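Local coordinates for MamA (Candidatus Magnetobacterium bavaricum, PDB 3VTX), which is a helical-repeat protein built from tetratricopeptide repeats, a fold that generally serves as a scaffold for protein-protein interaction, at residues A91-L96 and Y111-V116. Residues are numbered along the deposited sequence; the frame is centred on the assembly and turned at random. Where two conformers were deposited one is given.
Sequences AAIDAL and YKLGLV
Leu96 reaches across from helix 89-102 to lie against the backbone of helix 107-119 at Leu113, in the tetratricopeptide-repeat array of MamA. The two helices are consecutive in the chain and belong to successive repeats; their short segments run nearly antiparallel, at 156°, with their axes 9.8 Å apart at closest approach. No hydrogen bond joins them; the side-chain atoms that meet are apolar, with one methyl resting on backbone. Followed outward, Leu96 begins with CB, which meets Leu113 CD1 at 4.2 Å. CG stands anti to the carbonyl carbon of Leu96 (chi1 -66°), and beyond it the two methyls part. CD1 presses on the second helix itself, 3.8 Å from both Leu113 CA and Leu113 N, and also touches Val116 CG2. CD2 rests on CB of the preceding residue, Lys112, at 4.1 Å, so a single side chain spans three residues of the facing helix. Only the base of Lys112 takes part; in the conformer given, the chain bends away. Leu113 reaches back across the contact: with chi2 at 67°, its CD1 lies 4.0 Å from Ile93 CA, the side chain crossing that of Ile93 at about a right angle. Val116 divides its methyls between partners, CG2 facing Leu96 and the small Ala92, while its side chain also packs on Phe84 of helix 73-85. Its other methyl, CG1, meets Ile93 CG1 at 3.9 Å.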
ATOM      1  N   ALA A  91     -12.417  -6.675  -1.502  1.00 27.54           N
ATOM      2  CA  ALA A  91     -12.271  -5.479  -2.280  1.00 27.26           C
ATOM      3  C   ALA A  91     -10.772  -5.113  -2.348  1.00 25.40           C
ATOM      4  O   ALA A  91     -10.355  -4.445  -3.271  1.00 27.12           O
ATOM      5  CB  ALA A  91     -13.099  -4.283  -1.626  1.00 27.12           C
ATOM      6  N   ALA A  92     -10.039  -5.430  -1.303  1.00 23.81           N
ATOM      7  CA  ALA A  92      -8.611  -5.140  -1.234  1.00 23.19           C
ATOM      8  C   ALA A  92      -7.896  -5.956  -2.317  1.00 24.30           C
ATOM      9  O   ALA A  92      -7.085  -5.437  -3.035  1.00 23.96           O
ATOM     10  CB  ALA A  92      -8.017  -5.425   0.141  1.00 22.03           C
ATOM     11  N   ILE A  93      -8.159  -7.259  -2.318  1.00 25.19           N
ATOM     12  CA  ILE A  93      -7.601  -8.161  -3.351  1.00 25.36           C
ATOM     13  C   ILE A  93      -7.928  -7.622  -4.723  1.00 27.03           C
ATOM     14  O   ILE A  93      -7.061  -7.519  -5.586  1.00 24.24           O
ATOM     15  CB  ILE A  93      -8.131  -9.598  -3.177  1.00 27.05           C
ATOM     16  CG1 ILE A  93      -7.572 -10.253  -1.904  1.00 28.72           C
ATOM     17  CG2 ILE A  93      -7.743 -10.482  -4.362  1.00 25.48           C
ATOM     18  CD1 ILE A  93      -8.380 -11.471  -1.481  1.00 32.87           C
ATOM     19  N   ASP A  94      -9.210  -7.351  -4.965  1.00 26.97           N
ATOM     20  CA  ASP A  94      -9.625  -6.937  -6.317  1.00 28.77           C
ATOM     21  C   ASP A  94      -8.822  -5.722  -6.785  1.00 27.42           C
ATOM     22  O   ASP A  94      -8.232  -5.746  -7.856  1.00 28.89           O
ATOM     23  CB  ASP A  94     -11.115  -6.648  -6.421  1.00 28.70           C
ATOM     24  CG  ASP A  94     -12.003  -7.884  -6.236  1.00 38.43           C
ATOM     25  OD1 ASP A  94     -11.555  -9.079  -6.272  1.00 42.18           O
ATOM     26  OD2 ASP A  94     -13.210  -7.631  -5.992  1.00 47.58           O
ATOM     27  N   ALA A  95      -8.718  -4.693  -5.936  1.00 25.69           N
ATOM     28  CA  ALA A  95      -7.960  -3.546  -6.247  1.00 24.00           C
ATOM     29  C   ALA A  95      -6.487  -3.761  -6.384  1.00 24.71           C
ATOM     30  O   ALA A  95      -5.890  -3.229  -7.289  1.00 24.07           O
ATOM     31  CB  ALA A  95      -8.212  -2.407  -5.168  1.00 24.12           C
ATOM     32  N   LEU A  96      -5.883  -4.555  -5.496  1.00 25.42           N
ATOM     33  CA  LEU A  96      -4.463  -4.771  -5.570  1.00 24.06           C
ATOM     34  C   LEU A  96      -4.115  -5.562  -6.857  1.00 25.28           C
ATOM     35  O   LEU A  96      -3.084  -5.266  -7.483  1.00 26.16           O
ATOM     36  CB  LEU A  96      -3.949  -5.541  -4.355  1.00 23.85           C
ATOM     37  CG  LEU A  96      -4.077  -4.735  -3.068  1.00 23.66           C
ATOM     38  CD1 LEU A  96      -3.991  -5.582  -1.827  1.00 21.45           C
ATOM     39  CD2 LEU A  96      -2.990  -3.678  -3.033  1.00 23.00           C
ATOM     40  N   TYR A 111       3.395  -7.058  -2.092  1.00 22.23           N
ATOM     41  CA  TYR A 111       3.604  -7.270  -0.633  1.00 21.73           C
ATOM     42  C   TYR A 111       2.278  -7.116   0.118  1.00 21.40           C
ATOM     43  O   TYR A 111       1.867  -8.014   0.861  1.00 20.21           O
ATOM     44  CB  TYR A 111       4.695  -6.423  -0.033  1.00 20.01           C
ATOM     45  CG  TYR A 111       5.055  -6.815   1.370  1.00 18.76           C
ATOM     46  CD1 TYR A 111       5.448  -8.112   1.617  1.00 19.51           C
ATOM     47  CD2 TYR A 111       4.902  -5.966   2.414  1.00 21.75           C
ATOM     48  CE1 TYR A 111       5.742  -8.539   2.922  1.00 20.10           C
ATOM     49  CE2 TYR A 111       5.172  -6.388   3.737  1.00 20.82           C
ATOM     50  CZ  TYR A 111       5.596  -7.671   3.943  1.00 19.35           C
ATOM     51  OH  TYR A 111       5.870  -8.053   5.250  1.00 20.41           O
ATOM     52  N   LYS A 112       1.565  -6.048  -0.161  1.00 21.07           N
ATOM     53  CA  LYS A 112       0.253  -5.841   0.465  0.50 19.76           C
ATOM     54  C   LYS A 112      -0.716  -6.976   0.138  1.00 20.79           C
ATOM     55  O   LYS A 112      -1.490  -7.451   1.026  1.00 20.06           O
ATOM     56  CB  LYS A 112      -0.380  -4.483   0.061  0.50 20.86           C
ATOM     57  CG  LYS A 112       0.212  -3.224   0.696  0.50 19.08           C
ATOM     58  CD  LYS A 112      -0.158  -2.911   2.167  0.50 20.85           C
ATOM     59  CE  LYS A 112      -0.217  -1.366   2.394  0.50 19.09           C
ATOM     60  NZ  LYS A 112      -0.429  -1.043   3.842  0.50 23.75           N
ATOM     61  N   LEU A 113      -0.726  -7.454  -1.119  1.00 21.04           N
ATOM     62  CA  LEU A 113      -1.601  -8.523  -1.549  1.00 21.29           C
ATOM     63  C   LEU A 113      -1.284  -9.768  -0.775  1.00 19.98           C
ATOM     64  O   LEU A 113      -2.171 -10.460  -0.298  1.00 20.91           O
ATOM     65  CB  LEU A 113      -1.425  -8.791  -3.089  1.00 22.12           C
ATOM     66  CG  LEU A 113      -2.273  -9.934  -3.565  1.00 25.32           C
ATOM     67  CD1 LEU A 113      -3.845  -9.626  -3.506  1.00 24.76           C
ATOM     68  CD2 LEU A 113      -1.823 -10.220  -5.061  1.00 31.12           C
ATOM     69  N   GLY A 114      -0.003 -10.008  -0.585  1.00 19.45           N
ATOM     70  CA  GLY A 114       0.420 -11.132   0.227  1.00 20.94           C
ATOM     71  C   GLY A 114      -0.038 -11.036   1.698  1.00 18.66           C
ATOM     72  O   GLY A 114      -0.547 -12.036   2.275  1.00 20.98           O
ATOM     73  N   LEU A 115       0.045  -9.827   2.256  1.00 18.63           N
ATOM     74  CA  LEU A 115      -0.404  -9.570   3.619  1.00 17.44           C
ATOM     75  C   LEU A 115      -1.899  -9.857   3.699  1.00 19.01           C
ATOM     76  O   LEU A 115      -2.378 -10.501   4.685  1.00 20.85           O
ATOM     77  CB  LEU A 115      -0.126  -8.154   4.066  1.00 19.59           C
ATOM     78  CG  LEU A 115       1.365  -7.845   4.259  1.00 19.79           C
ATOM     79  CD1 LEU A 115       1.463  -6.348   4.658  1.00 20.55           C
ATOM     80  CD2 LEU A 115       2.113  -8.740   5.330  1.00 19.30           C
ATOM     81  N   VAL A 116      -2.657  -9.399   2.733  1.00 19.54           N
ATOM     82  CA  VAL A 116      -4.103  -9.616   2.729  1.00 20.97           C
ATOM     83  C   VAL A 116      -4.400 -11.157   2.663  1.00 21.40           C
ATOM     84  O   VAL A 116      -5.168 -11.674   3.529  1.00 23.48           O
ATOM     85  CB  VAL A 116      -4.801  -8.878   1.615  1.00 21.13           C
ATOM     86  CG1 VAL A 116      -6.351  -9.161   1.646  1.00 24.33           C
ATOM     87  CG2 VAL A 116      -4.612  -7.401   1.703  1.00 20.69           C
TER